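PDB 2EW2: 2-dehydropantoate 2-reductase, putative from Enterococcus faecalis, which probably catalyses the NADPH-dependent reduction of 2-dehydropantoate (ketopantoate) to (R)-pantoate, a step on the way to pantothenate. Local coordinates for residues L18-M21 with L22-G26; A37-E40 with A41-N45; E114-L117 with E118-P122; M265-D268 with L269-H273; C299-L302 with T303-H307. All blocks are in the same frame, centred on the assembly; numbering follows the deposited sequence.

Contact 1 (L18-M21 with L22-G26)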
# COMPACT_ATOMS: atom_id res chain seq x y z
N LEU B 18 27.92 -12.32 -27.16
CA LEU B 18 28.45 -13.49 -26.46
C LEU B 18 28.59 -14.66 -27.44
O LEU B 18 29.59 -15.37 -27.41
CB LEU B 18 27.56 -13.88 -25.26
CG LEU B 18 27.29 -12.83 -24.17
CD1 LEU B 18 26.94 -13.47 -22.83
CD2 LEU B 18 28.42 -11.84 -23.98
N GLY B 19 27.60 -14.85 -28.30
CA GLY B 19 27.64 -15.93 -29.28
C GLY B 19 28.84 -15.88 -30.22
O GLY B 19 29.55 -16.88 -30.38
N ILE B 20 29.03 -14.74 -30.86
CA ILE B 20 30.17 -14.51 -31.76
C ILE B 20 31.52 -14.76 -31.07
O ILE B 20 32.36 -15.47 -31.61
CB ILE B 20 30.16 -13.07 -32.35
CG1 ILE B 20 29.02 -12.94 -33.36
CG2 ILE B 20 31.51 -12.77 -33.04
CD1 ILE B 20 28.68 -11.51 -33.78
N MSE B 21 31.70 -14.15 -29.91
CA MSE B 21 32.95 -14.19 -29.18
C MSE B 21 33.27 -15.60 -28.67
O MSE B 21 34.41 -16.05 -28.74
CB MSE B 21 32.94 -13.17 -28.04
CG MSE B 21 32.82 -11.72 -28.53
SE MSE B 21 32.94 -10.40 -27.08
CE MSE B 21 34.80 -10.60 -26.63
N LEU B 22 32.25 -16.30 -28.16
CA LEU B 22 32.42 -17.69 -27.74
C LEU B 22 32.67 -18.63 -28.92
O LEU B 22 33.36 -19.64 -28.79
CB LEU B 22 31.21 -18.16 -26.91
CG LEU B 22 31.11 -17.57 -25.50
CD1 LEU B 22 29.70 -17.77 -24.93
CD2 LEU B 22 32.19 -18.17 -24.57
N HIS B 23 32.10 -18.29 -30.08
CA HIS B 23 32.34 -19.01 -31.31
C HIS B 23 33.79 -18.82 -31.76
O HIS B 23 34.46 -19.77 -32.16
CB HIS B 23 31.36 -18.56 -32.40
CG HIS B 23 31.65 -19.14 -33.76
ND1 HIS B 23 31.37 -20.46 -34.08
CD2 HIS B 23 32.17 -18.58 -34.88
CE1 HIS B 23 31.72 -20.68 -35.34
NE2 HIS B 23 32.21 -19.56 -35.84
N GLN B 24 34.28 -17.59 -31.65
CA GLN B 24 35.66 -17.28 -32.02
C GLN B 24 36.63 -17.98 -31.09
O GLN B 24 37.71 -18.37 -31.51
CB GLN B 24 35.91 -15.78 -32.02
CG GLN B 24 35.19 -15.04 -33.15
CD GLN B 24 35.46 -13.55 -33.12
OE1 GLN B 24 35.54 -12.94 -32.04
NE2 GLN B 24 35.58 -12.94 -34.30
N GLY B 25 36.23 -18.16 -29.84
CA GLY B 25 37.05 -18.90 -28.88
C GLY B 25 37.02 -20.41 -29.07
O GLY B 25 37.57 -21.14 -28.27
N GLY B 26 36.35 -20.88 -30.12
CA GLY B 26 36.33 -22.30 -30.43
C GLY B 26 35.26 -23.14 -29.75
O GLY B 26 35.40 -24.36 -29.67

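Contact 2 (A37-E40 with A41-N45)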
# COMPACT_ATOMS: atom_id res chain seq x y z
N ALA B 37 12.40 -12.78 -38.27
CA ALA B 37 13.30 -12.07 -39.22
C ALA B 37 14.78 -12.28 -38.90
O ALA B 37 15.63 -12.39 -39.81
CB ALA B 37 12.96 -10.59 -39.24
N HIS B 38 15.08 -12.32 -37.60
CA HIS B 38 16.42 -12.52 -37.06
C HIS B 38 16.89 -13.94 -37.39
O HIS B 38 18.01 -14.15 -37.85
CB HIS B 38 16.36 -12.27 -35.55
CG HIS B 38 17.69 -12.10 -34.87
ND1 HIS B 38 18.65 -11.20 -35.31
CD2 HIS B 38 18.19 -12.66 -33.74
CE1 HIS B 38 19.69 -11.26 -34.50
NE2 HIS B 38 19.44 -12.12 -33.54
N ILE B 39 16.02 -14.92 -37.17
CA ILE B 39 16.31 -16.31 -37.51
C ILE B 39 16.59 -16.47 -39.01
O ILE B 39 17.55 -17.13 -39.41
CB ILE B 39 15.16 -17.26 -37.06
CG1 ILE B 39 15.01 -17.23 -35.54
CG2 ILE B 39 15.39 -18.68 -37.58
CD1 ILE B 39 13.78 -17.96 -35.04
N GLU B 40 15.75 -15.85 -39.84
CA GLU B 40 15.85 -15.92 -41.30
C GLU B 40 17.15 -15.31 -41.83
O GLU B 40 17.80 -15.90 -42.69
CB GLU B 40 14.64 -15.28 -41.98
CG GLU B 40 13.31 -15.98 -41.66
CD GLU B 40 12.06 -15.18 -42.06
OE1 GLU B 40 12.18 -14.19 -42.83
OE2 GLU B 40 10.93 -15.56 -41.62
N ALA B 41 17.51 -14.13 -41.32
CA ALA B 41 18.72 -13.43 -41.72
C ALA B 41 19.96 -14.23 -41.34
O ALA B 41 20.88 -14.41 -42.15
CB ALA B 41 18.78 -12.02 -41.09
N ILE B 42 19.98 -14.73 -40.11
CA ILE B 42 21.12 -15.52 -39.63
C ILE B 42 21.29 -16.83 -40.43
O ILE B 42 22.41 -17.20 -40.77
CB ILE B 42 21.07 -15.76 -38.08
CG1 ILE B 42 21.29 -14.43 -37.36
CG2 ILE B 42 22.12 -16.78 -37.66
CD1 ILE B 42 20.98 -14.45 -35.88
N ARG B 43 20.19 -17.50 -40.76
CA ARG B 43 20.22 -18.73 -41.57
C ARG B 43 20.70 -18.50 -43.01
O ARG B 43 21.39 -19.35 -43.57
CB ARG B 43 18.86 -19.42 -41.58
CG ARG B 43 18.64 -20.22 -40.31
CD ARG B 43 17.30 -20.91 -40.29
NE ARG B 43 17.13 -21.60 -39.02
CZ ARG B 43 15.96 -22.03 -38.56
NH1 ARG B 43 14.85 -21.85 -39.28
NH2 ARG B 43 15.89 -22.64 -37.39
N LYS B 44 20.32 -17.36 -43.59
CA LYS B 44 20.77 -16.99 -44.92
C LYS B 44 22.25 -16.62 -44.91
O LYS B 44 23.06 -17.27 -45.56
CB LYS B 44 19.97 -15.79 -45.46
CG LYS B 44 18.54 -16.08 -45.89
CD LYS B 44 17.82 -14.76 -46.19
CE LYS B 44 16.34 -14.78 -45.83
NZ LYS B 44 15.82 -13.40 -45.57
N ASN B 45 22.58 -15.59 -44.14
CA ASN B 45 23.88 -14.93 -44.22
C ASN B 45 24.81 -15.12 -43.03
O ASN B 45 25.88 -14.51 -42.98
CB ASN B 45 23.68 -13.42 -44.41
CG ASN B 45 22.82 -13.09 -45.61
OD1 ASN B 45 23.09 -13.53 -46.73
ND2 ASN B 45 21.76 -12.30 -45.38

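Contact 3 (E114-L117 with E118-P122)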
# COMPACT_ATOMS: atom_id res chain seq x y z
N GLU B 114 16.18 -17.32 -10.69
CA GLU B 114 16.51 -18.69 -10.29
C GLU B 114 15.27 -19.53 -9.95
O GLU B 114 15.29 -20.74 -10.12
CB GLU B 114 17.51 -18.70 -9.11
CG GLU B 114 17.03 -18.01 -7.81
CD GLU B 114 17.21 -16.48 -7.81
OE1 GLU B 114 17.67 -15.91 -8.83
OE2 GLU B 114 16.87 -15.84 -6.78
N ASP B 115 14.20 -18.88 -9.50
CA ASP B 115 13.00 -19.62 -9.12
C ASP B 115 12.26 -20.15 -10.34
O ASP B 115 11.63 -21.18 -10.28
CB ASP B 115 12.08 -18.75 -8.26
CG ASP B 115 12.75 -18.29 -6.95
OD1 ASP B 115 13.67 -19.00 -6.47
OD2 ASP B 115 12.37 -17.23 -6.41
N VAL B 116 12.35 -19.44 -11.46
CA VAL B 116 11.81 -19.96 -12.72
C VAL B 116 12.77 -21.03 -13.27
O VAL B 116 12.34 -22.12 -13.66
CB VAL B 116 11.61 -18.83 -13.77
CG1 VAL B 116 11.52 -19.40 -15.18
CG2 VAL B 116 10.35 -18.02 -13.46
N LEU B 117 14.06 -20.70 -13.30
CA LEU B 117 15.08 -21.55 -13.91
C LEU B 117 15.14 -22.92 -13.25
O LEU B 117 15.28 -23.93 -13.95
CB LEU B 117 16.47 -20.86 -13.91
CG LEU B 117 16.59 -19.58 -14.76
CD1 LEU B 117 17.93 -18.86 -14.56
CD2 LEU B 117 16.36 -19.89 -16.24
N GLU B 118 14.98 -22.96 -11.93
CA GLU B 118 15.11 -24.22 -11.19
C GLU B 118 14.01 -25.25 -11.52
O GLU B 118 14.13 -26.43 -11.19
CB GLU B 118 15.26 -24.00 -9.67
CG GLU B 118 13.96 -23.75 -8.92
CD GLU B 118 14.18 -23.42 -7.44
OE1 GLU B 118 15.22 -23.85 -6.87
OE2 GLU B 118 13.30 -22.72 -6.85
N LYS B 119 12.95 -24.80 -12.19
CA LYS B 119 11.94 -25.71 -12.72
C LYS B 119 12.49 -26.57 -13.86
O LYS B 119 11.97 -27.65 -14.13
CB LYS B 119 10.74 -24.92 -13.23
CG LYS B 119 9.99 -24.16 -12.15
CD LYS B 119 8.55 -23.94 -12.57
CE LYS B 119 8.42 -22.79 -13.52
NZ LYS B 119 7.04 -22.73 -14.10
N TYR B 120 13.54 -26.08 -14.53
CA TYR B 120 14.00 -26.65 -15.78
C TYR B 120 15.45 -27.13 -15.72
O TYR B 120 15.83 -28.04 -16.45
CB TYR B 120 13.81 -25.63 -16.91
CG TYR B 120 12.39 -25.13 -16.99
CD1 TYR B 120 12.07 -23.80 -16.72
CD2 TYR B 120 11.35 -26.01 -17.27
CE1 TYR B 120 10.75 -23.35 -16.79
CE2 TYR B 120 10.03 -25.58 -17.31
CZ TYR B 120 9.74 -24.25 -17.08
OH TYR B 120 8.43 -23.82 -17.14
N VAL B 121 16.23 -26.51 -14.84
CA VAL B 121 17.65 -26.80 -14.67
C VAL B 121 17.82 -27.15 -13.20
O VAL B 121 17.20 -26.51 -12.35
CB VAL B 121 18.53 -25.54 -15.02
CG1 VAL B 121 20.01 -25.84 -14.87
CG2 VAL B 121 18.24 -25.03 -16.46
N PRO B 122 18.65 -28.16 -12.89
CA PRO B 122 18.85 -28.48 -11.48
C PRO B 122 19.30 -27.24 -10.70
O PRO B 122 20.16 -26.50 -11.17
CB PRO B 122 19.99 -29.51 -11.51
CG PRO B 122 19.92 -30.12 -12.87
CD PRO B 122 19.46 -29.03 -13.77

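Contact 4 (M265-D268 with L269-H273)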
# COMPACT_ATOMS: atom_id res chain seq x y z
N MSE B 265 10.29 3.37 -13.09
CA MSE B 265 8.95 2.80 -13.08
C MSE B 265 7.90 3.89 -13.33
O MSE B 265 6.91 3.66 -14.01
CB MSE B 265 8.66 2.09 -11.75
CG MSE B 265 7.32 1.40 -11.75
SE MSE B 265 7.03 0.29 -10.18
CE MSE B 265 8.49 -1.18 -10.48
N TYR B 266 8.14 5.07 -12.75
CA TYR B 266 7.29 6.24 -12.99
C TYR B 266 7.24 6.58 -14.49
O TYR B 266 6.15 6.79 -15.05
CB TYR B 266 7.75 7.43 -12.13
CG TYR B 266 6.90 8.69 -12.29
CD1 TYR B 266 6.01 9.07 -11.29
CD2 TYR B 266 7.00 9.50 -13.44
CE1 TYR B 266 5.21 10.22 -11.43
CE2 TYR B 266 6.19 10.65 -13.59
CZ TYR B 266 5.31 11.00 -12.57
OH TYR B 266 4.52 12.13 -12.67
N GLN B 267 8.40 6.62 -15.15
CA GLN B 267 8.49 6.89 -16.61
C GLN B 267 7.74 5.84 -17.41
O GLN B 267 7.02 6.18 -18.35
CB GLN B 267 9.92 6.95 -17.12
CG GLN B 267 10.93 7.44 -16.10
CD GLN B 267 11.48 8.82 -16.38
OE1 GLN B 267 10.82 9.67 -16.99
NE2 GLN B 267 12.71 9.05 -15.92
N ASP B 268 7.92 4.57 -17.03
CA ASP B 268 7.19 3.45 -17.65
C ASP B 268 5.68 3.64 -17.58
O ASP B 268 5.01 3.68 -18.62
CB ASP B 268 7.52 2.12 -16.94
CG ASP B 268 8.89 1.55 -17.35
OD1 ASP B 268 9.60 2.17 -18.16
OD2 ASP B 268 9.24 0.46 -16.83
N LEU B 269 5.16 3.75 -16.36
CA LEU B 269 3.72 3.70 -16.17
C LEU B 269 3.07 5.07 -16.31
O LEU B 269 2.11 5.22 -17.08
CB LEU B 269 3.34 3.06 -14.82
CG LEU B 269 1.83 2.92 -14.55
CD1 LEU B 269 1.11 2.16 -15.68
CD2 LEU B 269 1.54 2.27 -13.20
N ILE B 270 3.57 6.04 -15.55
CA ILE B 270 2.90 7.34 -15.47
C ILE B 270 3.11 8.17 -16.75
O ILE B 270 2.16 8.75 -17.26
CB ILE B 270 3.26 8.13 -14.18
CG1 ILE B 270 3.01 7.27 -12.92
CG2 ILE B 270 2.48 9.45 -14.12
CD1 ILE B 270 1.60 6.63 -12.85
N LYS B 271 4.33 8.19 -17.27
CA LYS B 271 4.61 8.90 -18.54
C LYS B 271 4.10 8.15 -19.77
O LYS B 271 3.42 8.74 -20.61
CB LYS B 271 6.10 9.19 -18.69
CG LYS B 271 6.48 10.62 -18.46
CD LYS B 271 7.94 10.88 -18.89
CE LYS B 271 8.09 11.01 -20.41
NZ LYS B 271 9.52 10.95 -20.84
N ASN B 272 4.42 6.87 -19.86
CA ASN B 272 4.27 6.11 -21.10
C ASN B 272 3.14 5.08 -21.13
O ASN B 272 2.91 4.45 -22.17
CB ASN B 272 5.60 5.45 -21.46
CG ASN B 272 6.68 6.47 -21.82
OD1 ASN B 272 6.53 7.24 -22.77
ND2 ASN B 272 7.77 6.46 -21.08
N HIS B 273 2.43 4.92 -20.01
CA HIS B 273 1.33 3.93 -19.91
C HIS B 273 1.77 2.53 -20.37
O HIS B 273 1.05 1.85 -21.11
CB HIS B 273 0.07 4.40 -20.66
CG HIS B 273 -0.55 5.63 -20.09
ND1 HIS B 273 -1.82 6.05 -20.43
CD2 HIS B 273 -0.10 6.52 -19.18
CE1 HIS B 273 -2.11 7.16 -19.77
NE2 HIS B 273 -1.08 7.47 -19.01

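Contact 5 (C299-L302 with T303-H307)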
# COMPACT_ATOMS: atom_id res chain seq x y z
N CYS B 299 5.57 -5.02 0.44
CA CYS B 299 5.84 -5.48 -0.95
C CYS B 299 4.58 -5.94 -1.63
O CYS B 299 4.36 -5.62 -2.79
CB CYS B 299 6.90 -6.60 -1.00
SG CYS B 299 8.56 -5.99 -0.75
N ALA B 300 3.75 -6.70 -0.91
CA ALA B 300 2.51 -7.25 -1.45
C ALA B 300 1.52 -6.14 -1.81
O ALA B 300 0.97 -6.12 -2.90
CB ALA B 300 1.87 -8.24 -0.47
N MSE B 301 1.32 -5.20 -0.89
CA MSE B 301 0.39 -4.11 -1.15
C MSE B 301 0.88 -3.21 -2.26
O MSE B 301 0.11 -2.80 -3.11
CB MSE B 301 0.15 -3.28 0.10
CG MSE B 301 -0.92 -2.21 -0.17
SE MSE B 301 -1.45 -1.17 1.39
CE MSE B 301 -0.15 -1.47 2.51
N LEU B 302 2.16 -2.90 -2.26
CA LEU B 302 2.71 -2.02 -3.29
C LEU B 302 2.57 -2.67 -4.65
O LEU B 302 2.18 -2.01 -5.63
CB LEU B 302 4.17 -1.69 -2.98
CG LEU B 302 4.83 -0.61 -3.86
CD1 LEU B 302 4.04 0.72 -3.78
CD2 LEU B 302 6.29 -0.44 -3.43
N THR B 303 2.87 -3.97 -4.72
CA THR B 303 2.70 -4.73 -5.98
C THR B 303 1.26 -4.64 -6.49
O THR B 303 1.03 -4.32 -7.67
CB THR B 303 3.16 -6.20 -5.82
OG1 THR B 303 4.54 -6.23 -5.39
CG2 THR B 303 3.03 -6.95 -7.15
N GLN B 304 0.29 -4.91 -5.61
CA GLN B 304 -1.13 -4.86 -5.96
C GLN B 304 -1.58 -3.45 -6.38
O GLN B 304 -2.34 -3.30 -7.33
CB GLN B 304 -1.99 -5.38 -4.80
CG GLN B 304 -1.86 -6.90 -4.55
CD GLN B 304 -2.49 -7.30 -3.21
OE1 GLN B 304 -3.68 -7.09 -2.98
NE2 GLN B 304 -1.68 -7.86 -2.31
N LEU B 305 -1.09 -2.42 -5.69
CA LEU B 305 -1.45 -1.03 -6.03
C LEU B 305 -0.93 -0.66 -7.42
O LEU B 305 -1.66 -0.07 -8.22
CB LEU B 305 -0.90 -0.04 -4.98
CG LEU B 305 -1.53 -0.13 -3.57
CD1 LEU B 305 -0.85 0.85 -2.63
CD2 LEU B 305 -3.02 0.14 -3.64
N VAL B 306 0.33 -1.01 -7.68
CA VAL B 306 0.94 -0.77 -9.00
C VAL B 306 0.17 -1.48 -10.12
O VAL B 306 -0.19 -0.86 -11.12
CB VAL B 306 2.46 -1.08 -9.00
CG1 VAL B 306 3.04 -1.13 -10.44
CG2 VAL B 306 3.19 -0.02 -8.18
N HIS B 307 -0.12 -2.77 -9.93
CA HIS B 307 -0.98 -3.51 -10.84
C HIS B 307 -2.37 -2.88 -10.98
O HIS B 307 -2.93 -2.86 -12.08
CB HIS B 307 -1.11 -4.98 -10.42
CG HIS B 307 0.12 -5.78 -10.68
ND1 HIS B 307 0.87 -5.65 -11.83
CD2 HIS B 307 0.71 -6.76 -9.95
CE1 HIS B 307 1.88 -6.49 -11.79
NE2 HIS B 307 1.81 -7.18 -10.66

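Contact 1 (L18-M21 with L22-G26)
The backbone N of L22 donates to L18 O at 2.9 Å, and at 162° the bond is nearly straight. Three more bonds of the same i to i+4 kind follow. H23 N reaches G19 O and Q24 N reaches I20 O, while G25 N meets M21 O at 3.0 Å. The L22 side chain runs back along the helix over the carbonyl that its own N holds. L22 CG lies 3.3 Å from L18 O, and L22 CD1 comes within 4.5 Å of L18 CB. It gets there because CG stands anti to the carbonyl carbon and beside the backbone N (chi1 -72°). I20 and Q24 lie side by side and point the same way. The methyl branch I20 CG2 meets the amide carbon Q24 CD at 4.0 Å, so the methyl packs loosely against the amide end. The segment is the end of helix 13-24, the helix of the beta-alpha-beta unit with strands 5-9 and 28-32. This is the first crossover of the Rossmann-type domain, and the helix starts within the G10, G12, G15 pattern, which probably forms the dinucleotide-binding turn. The helix ends in a Schellman motif. G26 takes a positive phi of 87°, which suits glycine, and G26 N bonds back to H23 O at 3.0 Å. L18 and L22 both touch I79 of strand 77-80. I20 packs on L47, A49 and V56, and the selenomethionine M21 packs on F51 and L176. H23 touches A58 and Q24 touches V56, both on strand 54-58.

Contact 2 (A37-E40 with A41-N45)
I42 CD1 sits over one face of the H38 imidazole, 3.7 Å from its centroid and 14° off the ring normal. This is a CH-pi contact. The methyl is displaced toward the rim, and its closest ring atom is H38 NE2 at 3.6 Å. H38 has CG anti to the backbone N (chi1 -165°), which lays the ring beneath the I42 branch one turn on. Both ring nitrogens have partners, NE2 bonding to A11 O and ND1 to G141 N, so the rotation of the ring is fixed, and W35 also meets the ring with the two planes about 20° apart. A second tight pair lies along the next side of the helix. I39 CG2 stands over the centre of the R43 guanidinium, 3.5 Å from CZ. The extended R43 chain runs beside I39 in the same direction and carries the flat group across that methyl. R43 NH2 makes a salt bridge to E67 and a hydrogen bond to I62 O.

The other side of the helix is looser and turned to solvent. E40 and K44 are exposed. K44 was modelled in two conformers, in keeping with a mobile chain, so any pairing of its amine with the E40 carboxylate is doubtful. What joins this pair firmly is the backbone bond from K44 N to E40 O at 3.0 Å. Helix 36-45 follows strand 28-32, the second strand of a Rossmann-type domain, and H38 ties it to the glycine-rich turn that probably binds the dinucleotide.

Contact 3 (E114-L117 with E118-P122)
The carboxylates of D115 and E118 lie side by side with their planes 26° apart, and D115 OD1 is 3.8 Å from E118 OE2. Two like charges so close would probably repel. D115 OD2, however, has salt bridges to K288 and R287, and K291 lies near both carboxylates in long, weak ion pairs, which should offset this. E118 CG stands between the backbone N and the carbonyl carbon (chi1 82°), and this brings the chain alongside D115. The other flat group is the Y120 ring. K119 CB lies over the centre of one face, 3.8 Å above the plane, and V116 CG1 touches Y120 CE1 at 4.3 Å.

The backbone closes the turn at L117 O, which accepts twice. Y120 N comes from above the carbonyl plane at 2.8 Å, and V121 N lies nearly along the C=O axis at 2.9 Å. E118 N bonds to E114 O, and K119 N to V116 O at 3.1 Å.

The turn joins helix 114-117 to strand 126-131 of the Rossmann-type domain. Y120 OH and K119 NZ both reach D88 of helix 84-94. L117 packs on F91 of that helix, on V104 and C106 of strand 103-106 and on I126 of strand 126-131.

Contact 4 (M265-D268 with L269-H273)
I270 lies across one face of the Y266 ring, and the two side chains cross at a slant. I270 CB stands over the ring centre in a CH-pi contact, 3.8 Å from the centroid and only 6° off the normal. The branch CG2 reaches further along the same face and meets Y266 CZ at 3.6 Å. Y266 has CG anti to the backbone N (chi1 -179°), which swings the ring to the side where I270 follows one turn later. Y266 OH bonds to D206 and the ring stacks on Y262, so the phenol is held in position. Q267 and K271 lie side by side and point the same way, with Q267 OE1 3.7 Å from K271 CD.

The backbone widens here into a pi-type turn. Y266 O takes two donors: I270 N at 2.7 Å, and K271 N at 3.2 Å in the carbonyl plane. Next along, Q267 O is approached by N272 N and, at 2.8 Å, by N272 ND2, but both bonds are weak. H273 then leaves the helix with a positive phi of 51°. D268 carries a salt bridge to R274, just past this turn.

Helix 264-271 belongs to the helical C-terminal domain. It packs against helix 198-205, where M265, Y266, L269 and I270 all touch T203, and against helix 297-313, where L269 rests on K309, E310 and L313.

Contact 5 (C299-L302 with T303-H307)
C299 O is gripped by two donors of one residue, T303. The hydroxyl OG1 comes in at 2.7 Å and the backbone N at 2.9 Å, from opposite faces of the carbonyl plane. OG1 can turn back to this oxygen because it stands beside its own backbone N (chi1 -57°). The hydroxyl is thus satisfied within the helix, although T303 is buried. One residue on, A300 O accepts Q304 N at 3.0 Å, and Q304 NE2 adds a weak bond at 3.2 Å. L305 N and V306 N bond to M301 O and L302 O in turn. The selenomethionine M301 lies beside L305 and points the same way, with M301 CG 3.9 Å from L305 CD1.

Outside this shell, Q304 OE1 bonds to S220 OG of the second subunit. M301 and L305 both pack on M301 of that subunit. Within the chain, A300 and Q304 touch W286, while C299 lies on L225 and F229. Helix 297-313 thus belongs both to the subunit interface and to the helical core of the ketopantoate reductase C-terminal domain, which resembles that of 6-phosphogluconate dehydrogenase.

The five contacts run in series from the N terminus. Each is local, so none closes a long loop, and none nests in or crosses another. Contact 1 ends helix 13-24 and contact 2 lies on helix 36-45. Their centres are about 18 Å apart in the Rossmann-type domain. Contact 3, in the same domain, joins helix 114-117 to the chain leading into strand 126-131. Its D115 and E114 reach K288 of helix 282-292, which ties it to the C-terminal half. Contacts 4 and 5 belong to that half, and they alone touch: L269 and the selenomethionine M265 pack on V306. Contact 5 also meets the second subunit. Contacts 1 and 5 are farthest apart, with centres about 42 Å apart.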